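PDB 3TR3: BolA from Coxiella burnetii, which is of unknown function but belongs to the BolA/IbaG family, is probably stress-induced, and binds cobalt in the crystal. Local coordinates for residues G30-A35 against D65-S70. Residues are numbered along the deposited sequence; the frame is centred on the assembly and turned at random.
With CO (cobalt (II) ion), chain D.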
ATOM      1  N   GLY B  30      -4.564  -8.468 -11.922  1.00 39.60           N
ATOM      2  CA  GLY B  30      -4.173  -9.862 -12.135  1.00 36.73           C
ATOM      3  C   GLY B  30      -3.133 -10.089 -13.243  1.00 34.44           C
ATOM      4  O   GLY B  30      -2.533 -11.145 -13.290  1.00 34.69           O
ATOM      5  N   HIS B  31      -2.937  -9.098 -14.115  1.00 30.38           N
ATOM      6  CA  HIS B  31      -2.005  -9.153 -15.244  1.00 29.19           C
ATOM      7  C   HIS B  31      -1.108  -7.935 -15.297  1.00 33.17           C
ATOM      8  O   HIS B  31       0.095  -8.080 -15.378  1.00 41.67           O
ATOM      9  CB  HIS B  31      -2.745  -9.374 -16.590  1.00 26.25           C
ATOM     10  CG  HIS B  31      -3.053 -10.811 -16.825  1.00 27.85           C
ATOM     11  ND1 HIS B  31      -4.033 -11.477 -16.120  1.00 25.32           N
ATOM     12  CD2 HIS B  31      -2.411 -11.746 -17.568  1.00 29.01           C
ATOM     13  CE1 HIS B  31      -4.005 -12.762 -16.446  1.00 25.83           C
ATOM     14  NE2 HIS B  31      -3.034 -12.950 -17.320  1.00 32.73           N
ATOM     15  N   HIS B  32      -1.677  -6.731 -15.254  1.00 31.87           N
ATOM     16  CA  HIS B  32      -0.842  -5.528 -15.212  1.00 31.36           C
ATOM     17  C   HIS B  32      -0.876  -4.893 -13.806  1.00 34.80           C
ATOM     18  O   HIS B  32      -1.918  -4.713 -13.229  1.00 35.31           O
ATOM     19  CB  HIS B  32      -1.211  -4.545 -16.340  1.00 29.28           C
ATOM     20  CG  HIS B  32      -0.811  -5.016 -17.717  1.00 35.38           C
ATOM     21  ND1 HIS B  32       0.196  -4.415 -18.458  1.00 35.76           N
ATOM     22  CD2 HIS B  32      -1.256  -6.056 -18.476  1.00 31.53           C
ATOM     23  CE1 HIS B  32       0.328  -5.044 -19.614  1.00 36.63           C
ATOM     24  NE2 HIS B  32      -0.549  -6.046 -19.651  1.00 35.54           N
ATOM     25  N   PHE B  33       0.285  -4.640 -13.223  1.00 35.96           N
ATOM     26  CA  PHE B  33       0.372  -4.122 -11.873  1.00 34.20           C
ATOM     27  C   PHE B  33       1.307  -2.901 -11.844  1.00 37.84           C
ATOM     28  O   PHE B  33       2.112  -2.701 -12.762  1.00 41.31           O
ATOM     29  CB  PHE B  33       0.923  -5.193 -10.927  1.00 31.98           C
ATOM     30  CG  PHE B  33       0.060  -6.417 -10.788  1.00 31.19           C
ATOM     31  CD1 PHE B  33      -0.888  -6.509  -9.755  1.00 29.30           C
ATOM     32  CD2 PHE B  33       0.213  -7.496 -11.658  1.00 28.20           C
ATOM     33  CE1 PHE B  33      -1.670  -7.673  -9.600  1.00 27.59           C
ATOM     34  CE2 PHE B  33      -0.580  -8.659 -11.530  1.00 24.17           C
ATOM     35  CZ  PHE B  33      -1.516  -8.749 -10.508  1.00 27.47           C
ATOM     36  N   GLU B  34       1.167  -2.096 -10.791  1.00 37.97           N
ATOM     37  CA  GLU B  34       2.082  -1.005 -10.449  1.00 41.36           C
ATOM     38  C   GLU B  34       2.348  -1.108  -8.973  1.00 39.92           C
ATOM     39  O   GLU B  34       1.438  -1.369  -8.185  1.00 41.53           O
ATOM     40  CB  GLU B  34       1.470   0.368 -10.707  1.00 48.60           C
ATOM     41  CG  GLU B  34       1.068   0.633 -12.134  1.00 64.05           C
ATOM     42  CD  GLU B  34       0.054   1.771 -12.236  1.00 81.92           C
ATOM     43  OE1 GLU B  34      -0.544   2.147 -11.194  1.00 85.56           O
ATOM     44  OE2 GLU B  34      -0.146   2.289 -13.362  1.00 88.19           O
ATOM     45  N   ALA B  35       3.597  -0.886  -8.591  1.00 34.93           N
ATOM     46  CA  ALA B  35       3.980  -0.938  -7.199  1.00 27.45           C
ATOM     47  C   ALA B  35       4.900   0.244  -6.893  1.00 31.68           C
ATOM     48  O   ALA B  35       5.687   0.656  -7.745  1.00 36.17           O
ATOM     49  CB  ALA B  35       4.671  -2.285  -6.884  1.00 27.31           C
ATOM     50  N   ASP B  65       4.423 -16.001 -12.922  1.00 47.71           N
ATOM     51  CA  ASP B  65       3.074 -15.635 -12.444  1.00 42.68           C
ATOM     52  C   ASP B  65       2.616 -14.223 -12.791  1.00 41.08           C
ATOM     53  O   ASP B  65       1.433 -14.016 -13.054  1.00 39.15           O
ATOM     54  CB  ASP B  65       2.952 -15.806 -10.926  1.00 42.53           C
ATOM     55  CG  ASP B  65       3.254 -17.219 -10.470  1.00 53.38           C
ATOM     56  OD1 ASP B  65       3.151 -18.176 -11.291  1.00 52.45           O
ATOM     57  OD2 ASP B  65       3.583 -17.367  -9.272  1.00 60.94           O
ATOM     58  N   ILE B  66       3.550 -13.260 -12.766  1.00 38.17           N
ATOM     59  CA  ILE B  66       3.234 -11.854 -12.954  1.00 35.22           C
ATOM     60  C   ILE B  66       3.507 -11.454 -14.393  1.00 39.39           C
ATOM     61  O   ILE B  66       4.653 -11.440 -14.816  1.00 40.73           O
ATOM     62  CB  ILE B  66       4.051 -10.970 -12.008  1.00 34.93           C
ATOM     63  CG1 ILE B  66       3.914 -11.428 -10.564  1.00 35.89           C
ATOM     64  CG2 ILE B  66       3.699  -9.497 -12.146  1.00 24.61           C
ATOM     65  CD1 ILE B  66       4.772 -10.617  -9.645  1.00 25.11           C
ATOM     66  N   HIS B  67       2.453 -11.135 -15.143  1.00 36.59           N
ATOM     67  CA  HIS B  67       2.592 -10.800 -16.553  1.00 33.75           C
ATOM     68  C   HIS B  67       3.339  -9.463 -16.744  1.00 34.30           C
ATOM     69  O   HIS B  67       4.282  -9.369 -17.551  1.00 31.93           O
ATOM     70  CB  HIS B  67       1.196 -10.868 -17.239  1.00 33.70           C
ATOM     71  CG  HIS B  67       1.081 -10.122 -18.540  1.00 35.36           C
ATOM     72  ND1 HIS B  67       1.512 -10.637 -19.744  1.00 32.43           N
ATOM     73  CD2 HIS B  67       0.515  -8.921 -18.827  1.00 37.66           C
ATOM     74  CE1 HIS B  67       1.261  -9.771 -20.710  1.00 30.74           C
ATOM     75  NE2 HIS B  67       0.657  -8.722 -20.178  1.00 37.06           N
ATOM     76  N   ALA B  68       2.944  -8.426 -16.009  1.00 34.09           N
ATOM     77  CA  ALA B  68       3.580  -7.103 -16.173  1.00 29.71           C
ATOM     78  C   ALA B  68       3.570  -6.355 -14.872  1.00 30.63           C
ATOM     79  O   ALA B  68       2.576  -6.398 -14.136  1.00 36.70           O
ATOM     80  CB  ALA B  68       2.906  -6.287 -17.263  1.00 29.42           C
ATOM     81  N   LEU B  69       4.700  -5.731 -14.550  1.00 30.87           N
ATOM     82  CA  LEU B  69       4.840  -5.038 -13.292  1.00 31.13           C
ATOM     83  C   LEU B  69       5.639  -3.768 -13.481  1.00 34.72           C
ATOM     84  O   LEU B  69       6.776  -3.827 -13.793  1.00 40.65           O
ATOM     85  CB  LEU B  69       5.513  -5.932 -12.271  1.00 32.19           C
ATOM     86  CG  LEU B  69       5.863  -5.238 -10.958  1.00 29.30           C
ATOM     87  CD1 LEU B  69       4.608  -4.568 -10.326  1.00 23.17           C
ATOM     88  CD2 LEU B  69       6.495  -6.228 -10.009  1.00 24.61           C
ATOM     89  N   SER B  70       5.013  -2.620 -13.286  1.00 38.84           N
ATOM     90  CA  SER B  70       5.613  -1.309 -13.447  1.00 31.44           C
ATOM     91  C   SER B  70       6.003  -0.825 -12.046  1.00 31.37           C
ATOM     92  O   SER B  70       5.265  -1.070 -11.098  1.00 34.66           O
ATOM     93  CB  SER B  70       4.552  -0.416 -14.108  1.00 37.25           C
ATOM     94  OG  SER B  70       4.800   0.959 -13.946  1.00 46.37           O
TER
HETATM   95 CO    CO D  80      -0.514  -7.291 -21.452  1.00 37.35          CO
HETATM   96  O   HOH W   1      -0.240 -12.371 -14.614  0.87 26.14           O
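His32 lays one face of its imidazole over the methyl of Ala68, a CH-pi contact with Ala68 CB 3.8 Å from the ring centroid, on the sheet face that also carries Glu34 and Ser70, where strands 32-38 and 68-74 of the small alpha/beta BolA fold run parallel. From there His32 NE2 reaches a cobalt ion that His67 NE2 also holds, each bond 2.2 Å long. His67 lies just before its strand; with CG anti to the backbone N (chi1 160°) its ring swings across to His32, and the two rings meet obliquely, planes at 66°. Sharing the metal brings these nitrogens close without a hydrogen bond between them. Asp29 OD1 takes the backbone N-H of His32 and so helps fix the first ligand's main chain.

Beneath, four backbone hydrogen bonds form a parallel ladder: Ala68 N to His31 O, Phe33 N to Ala68 O, Ser70 N to Phe33 O, the straightest with an N-H...O angle of 171°, and Ala35 N to Ser70 O. On the buried face Phe33 CB rests on Leu69 CD1 (3.8 Å), and Ile10 of helix 7-17 packs against the Phe33 side chain. Just ahead of both strands, one water donates to Gly30 O and Asp65 O and accepts from His67 N, 3.0 Å away.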